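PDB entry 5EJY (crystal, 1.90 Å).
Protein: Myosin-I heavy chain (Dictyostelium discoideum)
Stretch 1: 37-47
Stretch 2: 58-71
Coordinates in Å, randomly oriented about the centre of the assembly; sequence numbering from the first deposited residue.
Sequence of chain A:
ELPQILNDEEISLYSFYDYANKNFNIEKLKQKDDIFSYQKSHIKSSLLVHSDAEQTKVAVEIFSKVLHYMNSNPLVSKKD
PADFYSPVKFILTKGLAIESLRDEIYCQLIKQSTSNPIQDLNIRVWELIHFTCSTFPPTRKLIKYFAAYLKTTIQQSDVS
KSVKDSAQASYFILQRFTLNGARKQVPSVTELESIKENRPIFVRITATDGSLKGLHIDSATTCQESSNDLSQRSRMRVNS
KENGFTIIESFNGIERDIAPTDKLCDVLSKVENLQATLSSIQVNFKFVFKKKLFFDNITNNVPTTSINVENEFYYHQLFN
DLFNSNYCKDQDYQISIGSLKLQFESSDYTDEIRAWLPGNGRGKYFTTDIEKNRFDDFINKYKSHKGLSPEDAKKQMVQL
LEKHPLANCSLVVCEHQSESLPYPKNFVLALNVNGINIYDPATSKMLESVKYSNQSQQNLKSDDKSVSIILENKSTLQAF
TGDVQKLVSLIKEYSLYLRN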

# COMPACT_ATOMS: atom_id res chain seq x y z
N SER A 37 22.63 9.27 31.15
CA SER A 37 22.23 7.88 31.27
C SER A 37 20.85 7.77 31.89
O SER A 37 20.24 8.78 32.24
CB SER A 37 23.25 7.10 32.11
OG SER A 37 23.19 7.51 33.46
N TYR A 38 20.38 6.53 32.04
CA TYR A 38 19.03 6.26 32.51
C TYR A 38 18.63 7.07 33.75
O TYR A 38 19.41 7.19 34.70
CB TYR A 38 18.85 4.76 32.81
CG TYR A 38 17.58 4.48 33.59
CD1 TYR A 38 16.37 4.34 32.94
CD2 TYR A 38 17.59 4.40 34.98
CE1 TYR A 38 15.20 4.11 33.64
CE2 TYR A 38 16.42 4.16 35.69
CZ TYR A 38 15.23 4.02 35.01
OH TYR A 38 14.05 3.78 35.69
N GLN A 39 17.41 7.59 33.75
CA GLN A 39 16.84 8.16 34.97
C GLN A 39 15.35 7.89 35.08
O GLN A 39 14.65 7.77 34.08
CB GLN A 39 17.13 9.65 35.07
CG GLN A 39 16.21 10.52 34.22
CD GLN A 39 16.69 11.95 34.19
OE1 GLN A 39 17.77 12.23 33.67
NE2 GLN A 39 15.91 12.85 34.75
N LYS A 40 14.87 7.80 36.31
CA LYS A 40 13.47 7.48 36.55
C LYS A 40 12.61 8.74 36.60
O LYS A 40 11.40 8.69 36.39
CB LYS A 40 13.32 6.67 37.85
CG LYS A 40 13.59 7.47 39.11
CD LYS A 40 14.13 6.57 40.23
CE LYS A 40 13.23 5.36 40.48
N SER A 41 13.24 9.88 36.87
CA SER A 41 12.53 11.14 36.99
C SER A 41 12.44 11.88 35.65
O SER A 41 13.24 11.66 34.75
CB SER A 41 13.23 12.02 38.02
OG SER A 41 14.54 12.33 37.59
N HIS A 42 11.46 12.78 35.54
CA HIS A 42 11.30 13.60 34.34
C HIS A 42 12.52 14.48 34.12
O HIS A 42 13.14 14.93 35.08
CB HIS A 42 10.06 14.49 34.46
CG HIS A 42 8.77 13.73 34.47
ND1 HIS A 42 7.58 14.29 34.07
CD2 HIS A 42 8.49 12.45 34.81
CE1 HIS A 42 6.62 13.39 34.17
NE2 HIS A 42 7.15 12.27 34.62
N ILE A 43 12.86 14.72 32.85
CA ILE A 43 13.92 15.68 32.54
C ILE A 43 13.35 17.08 32.68
O ILE A 43 12.16 17.31 32.43
CB ILE A 43 14.54 15.45 31.14
CG1 ILE A 43 13.47 15.46 30.04
CG2 ILE A 43 15.32 14.13 31.10
CD1 ILE A 43 14.07 15.32 28.65
N LYS A 44 14.19 18.03 33.09
CA LYS A 44 13.71 19.37 33.42
C LYS A 44 13.73 20.30 32.21
O LYS A 44 13.22 21.42 32.27
CB LYS A 44 14.51 19.95 34.59
CG LYS A 44 14.28 19.19 35.89
CD LYS A 44 15.25 19.60 36.99
CE LYS A 44 14.97 18.83 38.27
N SER A 45 14.31 19.81 31.12
CA SER A 45 14.28 20.52 29.85
C SER A 45 14.52 19.50 28.74
O SER A 45 14.66 18.31 29.02
CB SER A 45 15.35 21.62 29.82
OG SER A 45 15.23 22.43 28.67
N SER A 46 14.56 19.95 27.49
CA SER A 46 14.86 19.05 26.38
C SER A 46 16.31 18.59 26.50
O SER A 46 17.14 19.29 27.08
CB SER A 46 14.64 19.76 25.04
OG SER A 46 15.43 20.93 24.93
N LEU A 47 16.63 17.41 25.95
CA LEU A 47 18.03 16.96 25.89
C LEU A 47 18.88 17.78 24.95
O LEU A 47 20.04 18.07 25.24
CB LEU A 47 18.14 15.47 25.50
CG LEU A 47 17.66 14.39 26.46
CD1 LEU A 47 18.08 12.99 25.96
CD2 LEU A 47 18.18 14.61 27.89
N VAL A 58 7.56 20.22 24.01
CA VAL A 58 7.16 18.91 23.51
C VAL A 58 8.23 17.84 23.80
O VAL A 58 7.90 16.69 24.10
CB VAL A 58 6.87 18.97 22.00
CG1 VAL A 58 6.69 17.55 21.43
CG2 VAL A 58 5.62 19.83 21.74
N ALA A 59 9.50 18.21 23.71
CA ALA A 59 10.58 17.25 24.00
C ALA A 59 10.45 16.74 25.43
O ALA A 59 10.63 15.54 25.70
CB ALA A 59 11.93 17.89 23.79
N VAL A 60 10.14 17.64 26.35
CA VAL A 60 9.91 17.27 27.74
C VAL A 60 8.70 16.34 27.87
O VAL A 60 8.75 15.38 28.63
CB VAL A 60 9.74 18.51 28.65
CG1 VAL A 60 9.25 18.10 30.03
CG2 VAL A 60 11.05 19.31 28.73
N GLU A 61 7.63 16.61 27.13
CA GLU A 61 6.45 15.74 27.14
C GLU A 61 6.77 14.36 26.57
O GLU A 61 6.28 13.34 27.05
CB GLU A 61 5.31 16.37 26.33
CG GLU A 61 4.77 17.66 26.91
CD GLU A 61 3.73 18.31 26.01
OE1 GLU A 61 3.59 17.90 24.83
OE2 GLU A 61 3.04 19.24 26.48
N ILE A 62 7.57 14.34 25.51
CA ILE A 62 7.98 13.08 24.90
C ILE A 62 8.68 12.20 25.94
O ILE A 62 8.44 11.00 26.04
CB ILE A 62 8.89 13.33 23.67
CG1 ILE A 62 8.02 13.78 22.48
CG2 ILE A 62 9.73 12.07 23.35
CD1 ILE A 62 8.79 14.34 21.28
N PHE A 63 9.55 12.81 26.73
CA PHE A 63 10.26 12.05 27.74
C PHE A 63 9.30 11.43 28.75
O PHE A 63 9.44 10.27 29.12
CB PHE A 63 11.33 12.88 28.45
CG PHE A 63 12.28 12.04 29.27
CD1 PHE A 63 13.34 11.39 28.68
CD2 PHE A 63 12.08 11.87 30.63
CE1 PHE A 63 14.22 10.60 29.43
CE2 PHE A 63 12.94 11.09 31.40
CZ PHE A 63 14.01 10.46 30.80
N SER A 64 8.31 12.20 29.17
CA SER A 64 7.26 11.65 30.02
C SER A 64 6.55 10.46 29.37
O SER A 64 6.22 9.48 30.04
CB SER A 64 6.25 12.72 30.42
OG SER A 64 6.91 13.81 31.05
N LYS A 65 6.31 10.54 28.05
CA LYS A 65 5.70 9.42 27.34
C LYS A 65 6.61 8.19 27.30
O LYS A 65 6.14 7.05 27.43
CB LYS A 65 5.29 9.80 25.91
CG LYS A 65 4.37 11.00 25.80
CD LYS A 65 3.05 10.81 26.52
CE LYS A 65 2.11 11.98 26.22
NZ LYS A 65 0.96 12.04 27.16
N VAL A 66 7.91 8.42 27.11
CA VAL A 66 8.90 7.34 27.19
C VAL A 66 8.83 6.65 28.55
O VAL A 66 8.69 5.43 28.64
CB VAL A 66 10.33 7.87 26.94
CG1 VAL A 66 11.38 6.78 27.20
CG2 VAL A 66 10.47 8.44 25.51
N LEU A 67 8.92 7.44 29.62
CA LEU A 67 8.82 6.88 30.96
C LEU A 67 7.53 6.09 31.13
O LEU A 67 7.53 5.00 31.70
CB LEU A 67 8.89 8.00 32.01
CG LEU A 67 10.25 8.68 32.14
CD1 LEU A 67 10.18 9.84 33.12
CD2 LEU A 67 11.28 7.66 32.56
N HIS A 68 6.43 6.66 30.64
CA HIS A 68 5.14 6.00 30.75
C HIS A 68 5.12 4.63 30.07
O HIS A 68 4.58 3.67 30.61
CB HIS A 68 4.03 6.87 30.19
CG HIS A 68 2.65 6.36 30.47
ND1 HIS A 68 2.00 5.49 29.62
CD2 HIS A 68 1.82 6.57 31.51
CE1 HIS A 68 0.81 5.21 30.12
NE2 HIS A 68 0.68 5.84 31.27
N TYR A 69 5.70 4.54 28.87
CA TYR A 69 5.72 3.27 28.15
C TYR A 69 6.64 2.28 28.85
O TYR A 69 6.31 1.10 28.97
CB TYR A 69 6.16 3.44 26.69
CG TYR A 69 6.20 2.14 25.92
CD1 TYR A 69 7.38 1.42 25.80
CD2 TYR A 69 5.06 1.63 25.32
CE1 TYR A 69 7.42 0.22 25.09
CE2 TYR A 69 5.09 0.44 24.62
CZ TYR A 69 6.27 -0.26 24.51
OH TYR A 69 6.29 -1.45 23.81
N MET A 70 7.78 2.77 29.31
CA MET A 70 8.75 1.92 30.00
C MET A 70 8.15 1.30 31.26
O MET A 70 8.44 0.15 31.58
CB MET A 70 9.99 2.73 30.38
CG MET A 70 10.84 3.10 29.20
SD MET A 70 12.21 4.14 29.68
CE MET A 70 13.00 3.11 30.94
N ASN A 71 7.31 2.06 31.95
CA ASN A 71 6.77 1.67 33.24
C ASN A 71 5.42 0.97 33.15
O ASN A 71 4.87 0.56 34.17
CB ASN A 71 6.62 2.92 34.13
CG ASN A 71 7.96 3.48 34.56
OD1 ASN A 71 8.94 2.76 34.65
ND2 ASN A 71 8.00 4.78 34.82
O HOH W 1 11.57 4.39 34.60
O HOH W 2 10.30 6.25 36.05

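An extended segment without regular secondary structure (37-47) lies along one side of a helix (58-70), burying 582 Å² in a largely apolar contact. Ala59 opens it: its CB meets Ser46 CB at 3.5 Å, where the two backbones come close. Val60 packs against the neighbouring backbone, its CG2 3.5 Å from Ser45 C and its CG1 3.9 Å from Ile43 O. Phe63, one helical turn beyond Ala59, loses the most surface to the segment. Ile43 CG2 sits over one face of its ring, 3.8 Å from the centroid and 6° off the normal, a CH-pi contact, while Ile43 CD1 touches Phe63 CB at 3.7 Å. At the ring edge, Ser41 O lies 3.4 Å from Phe63 CE2; that carbonyl is held from within its own segment by Gln39 NE2, which donates to Ser41 O at 2.9 Å. Ser64 OG approaches His42 ND1 to 3.1 Å. Leu67 points toward the segment and fills the next turn, its CD1 3.5 Å from His42 CD2 and its CD2 3.7 Å from Gln39 O. Met70 CE then meets the edge of the Tyr38 ring, 3.6 Å from Tyr38 CE1. Beyond it, water joins the two stretches: one molecule bridges Tyr38 OH and Asn71 OD1, another Lys40 O and Asn71 ND2.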